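Local coordinates for uncharacterized protein (Staphylococcus saprophyticus subsp. saprophyticus ATCC 15305, PDB 3FOJ) that is of unknown function but has a rhodanese-like domain and may act as a sulfurtransferase that carries sulfur on a cysteine, at residues A[18-26]-A[52-63]. Sequence-based numbering, arbitrary orientation.
Sequences PVNIVDVRT and YFNDNETYYIIC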
# COMPACT_ATOMS: atom_id res chain seq x y z
N PRO A 18 14.35 -0.55 0.99
CA PRO A 18 12.96 -0.34 1.39
C PRO A 18 12.02 -0.59 0.22
O PRO A 18 12.35 -0.27 -0.92
CB PRO A 18 12.95 1.11 1.86
CG PRO A 18 13.96 1.75 0.96
CD PRO A 18 15.08 0.73 0.96
N VAL A 19 10.85 -1.15 0.50
CA VAL A 19 9.87 -1.42 -0.55
C VAL A 19 8.95 -0.22 -0.75
O VAL A 19 8.81 0.63 0.13
CB VAL A 19 9.01 -2.65 -0.22
CG1 VAL A 19 9.88 -3.90 -0.15
CG2 VAL A 19 8.27 -2.44 1.09
N ASN A 20 8.33 -0.17 -1.93
CA ASN A 20 7.40 0.90 -2.26
C ASN A 20 6.03 0.57 -1.68
O ASN A 20 5.43 -0.44 -2.05
CB ASN A 20 7.26 1.03 -3.78
CG ASN A 20 8.58 1.32 -4.47
OD1 ASN A 20 8.81 0.88 -5.59
ND2 ASN A 20 9.45 2.07 -3.81
N ILE A 21 5.54 1.42 -0.79
CA ILE A 21 4.23 1.22 -0.18
C ILE A 21 3.32 2.39 -0.54
O ILE A 21 3.74 3.54 -0.49
CB ILE A 21 4.32 1.16 1.36
CG1 ILE A 21 5.17 -0.04 1.78
CG2 ILE A 21 2.92 1.08 1.97
CD1 ILE A 21 5.46 -0.08 3.27
N VAL A 22 2.08 2.08 -0.92
CA VAL A 22 1.09 3.10 -1.25
C VAL A 22 -0.13 2.88 -0.35
O VAL A 22 -0.78 1.83 -0.40
CB VAL A 22 0.65 3.02 -2.74
CG1 VAL A 22 -0.42 4.07 -3.02
CG2 VAL A 22 1.85 3.23 -3.65
N ASP A 23 -0.40 3.88 0.48
CA ASP A 23 -1.51 3.90 1.43
C ASP A 23 -2.69 4.58 0.72
O ASP A 23 -2.62 5.77 0.42
CB ASP A 23 -1.09 4.74 2.65
CG ASP A 23 -2.10 4.71 3.78
OD1 ASP A 23 -3.31 4.58 3.52
OD2 ASP A 23 -1.67 4.85 4.95
N VAL A 24 -3.76 3.83 0.45
CA VAL A 24 -4.90 4.38 -0.27
C VAL A 24 -6.11 4.80 0.57
O VAL A 24 -7.21 4.98 0.05
CB VAL A 24 -5.34 3.40 -1.39
CG1 VAL A 24 -4.18 3.15 -2.35
CG2 VAL A 24 -5.80 2.07 -0.79
N ARG A 25 -5.90 4.96 1.87
CA ARG A 25 -6.98 5.38 2.76
C ARG A 25 -7.25 6.87 2.55
O ARG A 25 -6.54 7.52 1.78
CB ARG A 25 -6.59 5.14 4.22
CG ARG A 25 -6.39 3.67 4.60
CD ARG A 25 -5.91 3.54 6.04
NE ARG A 25 -4.61 4.18 6.21
CZ ARG A 25 -4.07 4.52 7.38
NH1 ARG A 25 -4.73 4.28 8.51
NH2 ARG A 25 -2.88 5.10 7.41
N THR A 26 -8.26 7.40 3.22
CA THR A 26 -8.57 8.82 3.08
C THR A 26 -7.71 9.66 4.03
O THR A 26 -7.12 9.13 4.97
CB THR A 26 -10.07 9.12 3.33
OG1 THR A 26 -10.44 8.68 4.64
CG2 THR A 26 -10.92 8.40 2.30
N TYR A 52 2.41 8.17 -11.40
CA TYR A 52 3.25 8.05 -10.21
C TYR A 52 4.02 6.73 -10.21
O TYR A 52 5.16 6.66 -9.75
CB TYR A 52 2.39 8.10 -8.93
CG TYR A 52 3.15 7.72 -7.68
CD1 TYR A 52 3.99 8.63 -7.04
CD2 TYR A 52 3.07 6.42 -7.16
CE1 TYR A 52 4.74 8.26 -5.92
CE2 TYR A 52 3.81 6.05 -6.05
CZ TYR A 52 4.64 6.97 -5.43
OH TYR A 52 5.38 6.60 -4.33
N PHE A 53 3.37 5.70 -10.73
CA PHE A 53 3.93 4.34 -10.76
C PHE A 53 4.96 4.04 -11.85
O PHE A 53 4.67 4.17 -13.04
CB PHE A 53 2.77 3.34 -10.85
CG PHE A 53 1.78 3.45 -9.72
CD1 PHE A 53 1.98 2.76 -8.53
CD2 PHE A 53 0.66 4.28 -9.85
CE1 PHE A 53 1.08 2.90 -7.47
CE2 PHE A 53 -0.24 4.43 -8.79
CZ PHE A 53 -0.03 3.73 -7.60
N ASN A 54 6.15 3.64 -11.42
CA ASN A 54 7.24 3.29 -12.31
C ASN A 54 7.00 1.85 -12.77
O ASN A 54 6.92 0.94 -11.96
CB ASN A 54 8.57 3.38 -11.55
CG ASN A 54 9.78 3.22 -12.45
OD1 ASN A 54 9.95 2.20 -13.12
ND2 ASN A 54 10.65 4.23 -12.47
N ASP A 55 6.88 1.66 -14.08
CA ASP A 55 6.60 0.33 -14.63
C ASP A 55 7.68 -0.72 -14.35
O ASP A 55 7.43 -1.91 -14.49
CB ASP A 55 6.38 0.43 -16.14
CG ASP A 55 5.19 1.29 -16.50
OD1 ASP A 55 4.09 1.05 -15.95
OD2 ASP A 55 5.34 2.21 -17.34
N ASN A 56 8.86 -0.27 -13.95
CA ASN A 56 9.96 -1.19 -13.67
C ASN A 56 10.01 -1.61 -12.21
O ASN A 56 10.84 -2.44 -11.81
CB ASN A 56 11.28 -0.53 -14.07
CG ASN A 56 12.34 -1.53 -14.49
OD1 ASN A 56 12.11 -2.38 -15.34
ND2 ASN A 56 13.53 -1.41 -13.90
N GLU A 57 9.10 -1.06 -11.40
CA GLU A 57 9.07 -1.36 -9.98
C GLU A 57 7.78 -2.03 -9.52
O GLU A 57 6.83 -2.16 -10.30
CB GLU A 57 9.28 -0.07 -9.18
CG GLU A 57 10.59 0.64 -9.52
CD GLU A 57 10.68 2.02 -8.91
OE1 GLU A 57 10.57 2.13 -7.67
OE2 GLU A 57 10.87 2.99 -9.67
N THR A 58 7.76 -2.44 -8.26
CA THR A 58 6.59 -3.10 -7.68
C THR A 58 6.09 -2.28 -6.50
O THR A 58 6.87 -1.71 -5.74
CB THR A 58 6.93 -4.52 -7.21
OG1 THR A 58 7.42 -5.27 -8.32
CG2 THR A 58 5.69 -5.21 -6.64
N TYR A 59 4.77 -2.22 -6.34
CA TYR A 59 4.16 -1.45 -5.26
C TYR A 59 3.25 -2.28 -4.37
O TYR A 59 2.41 -3.04 -4.86
CB TYR A 59 3.38 -0.28 -5.85
CG TYR A 59 4.25 0.67 -6.64
CD1 TYR A 59 4.64 0.37 -7.95
CD2 TYR A 59 4.72 1.85 -6.06
CE1 TYR A 59 5.50 1.23 -8.65
CE2 TYR A 59 5.57 2.70 -6.75
CZ TYR A 59 5.95 2.39 -8.04
OH TYR A 59 6.81 3.24 -8.70
N TYR A 60 3.42 -2.11 -3.06
CA TYR A 60 2.61 -2.82 -2.08
C TYR A 60 1.50 -1.86 -1.67
O TYR A 60 1.76 -0.75 -1.21
CB TYR A 60 3.47 -3.23 -0.88
CG TYR A 60 4.51 -4.27 -1.25
CD1 TYR A 60 5.72 -3.91 -1.85
CD2 TYR A 60 4.26 -5.63 -1.05
CE1 TYR A 60 6.65 -4.88 -2.24
CE2 TYR A 60 5.18 -6.60 -1.44
CZ TYR A 60 6.37 -6.22 -2.03
OH TYR A 60 7.27 -7.19 -2.41
N ILE A 61 0.25 -2.29 -1.84
CA ILE A 61 -0.91 -1.45 -1.57
C ILE A 61 -1.60 -1.80 -0.27
O ILE A 61 -1.91 -2.96 -0.02
CB ILE A 61 -1.92 -1.59 -2.73
CG1 ILE A 61 -1.19 -1.48 -4.08
CG2 ILE A 61 -3.02 -0.55 -2.58
CD1 ILE A 61 -0.38 -0.20 -4.29
N ILE A 62 -1.86 -0.79 0.56
CA ILE A 62 -2.52 -1.02 1.84
C ILE A 62 -3.66 -0.03 2.09
O ILE A 62 -3.59 1.13 1.71
CB ILE A 62 -1.48 -0.96 3.00
CG1 ILE A 62 -2.10 -1.51 4.28
CG2 ILE A 62 -0.99 0.47 3.20
CD1 ILE A 62 -1.09 -1.67 5.40
N CYS A 63 -4.72 -0.52 2.73
CA CYS A 63 -5.88 0.31 3.06
C CYS A 63 -6.26 -0.02 4.49
O CYS A 63 -5.46 -0.58 5.23
CB CYS A 63 -7.04 0.00 2.11
SG CYS A 63 -7.70 -1.67 2.22
O HOH W 1 8.71 -2.44 -3.65
O HOH W 2 5.47 4.17 -2.94
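Val22 pushes its CG2 methyl into an aromatic cluster, 3.9 Å from CE1 of Phe53 and 4.0 Å from CD2 of Tyr59, with the Tyr52 ring a little farther off. With chi1 at 178°, CG2 stands anti to the carbonyl carbon and faces the rings, while CB of Val22 rests against CD1 of Ile61. Phe53 turns its edge to Tyr59, CD1 standing 3.5 Å above the ring centre on the face away from Asn20, and Tyr52 sets CD2 over the centre of one Phe53 face. On the other side of the sheet Ile21 and Ile62 run side by side, their CG2 methyls 4.1 Å apart, and the side chains of Val19 and Tyr60 cross at about a right angle, Val19 CB 3.8 Å from Tyr60 CE1. Between these layers the backbones pair in parallel: Tyr60 N gives a nearly straight bond to Asn20 O, and Val22 bonds through its N to Tyr60 O and through its O to Ile62 N, before Val24 N closes on Ile62 O. Past the strand, Arg25 grips Asp23 side-on, NE to OD1 (3.0 Å) and NH2 to OD2 (2.8 Å), both on syn lone pairs; OD1 also takes Arg25 N in an Asx turn. Arg25 CG rests against Cys63 C (3.7 Å). Strands 20-23 and 58-62 are neighbours in the central parallel sheet of the alpha/beta rhodanese-like fold.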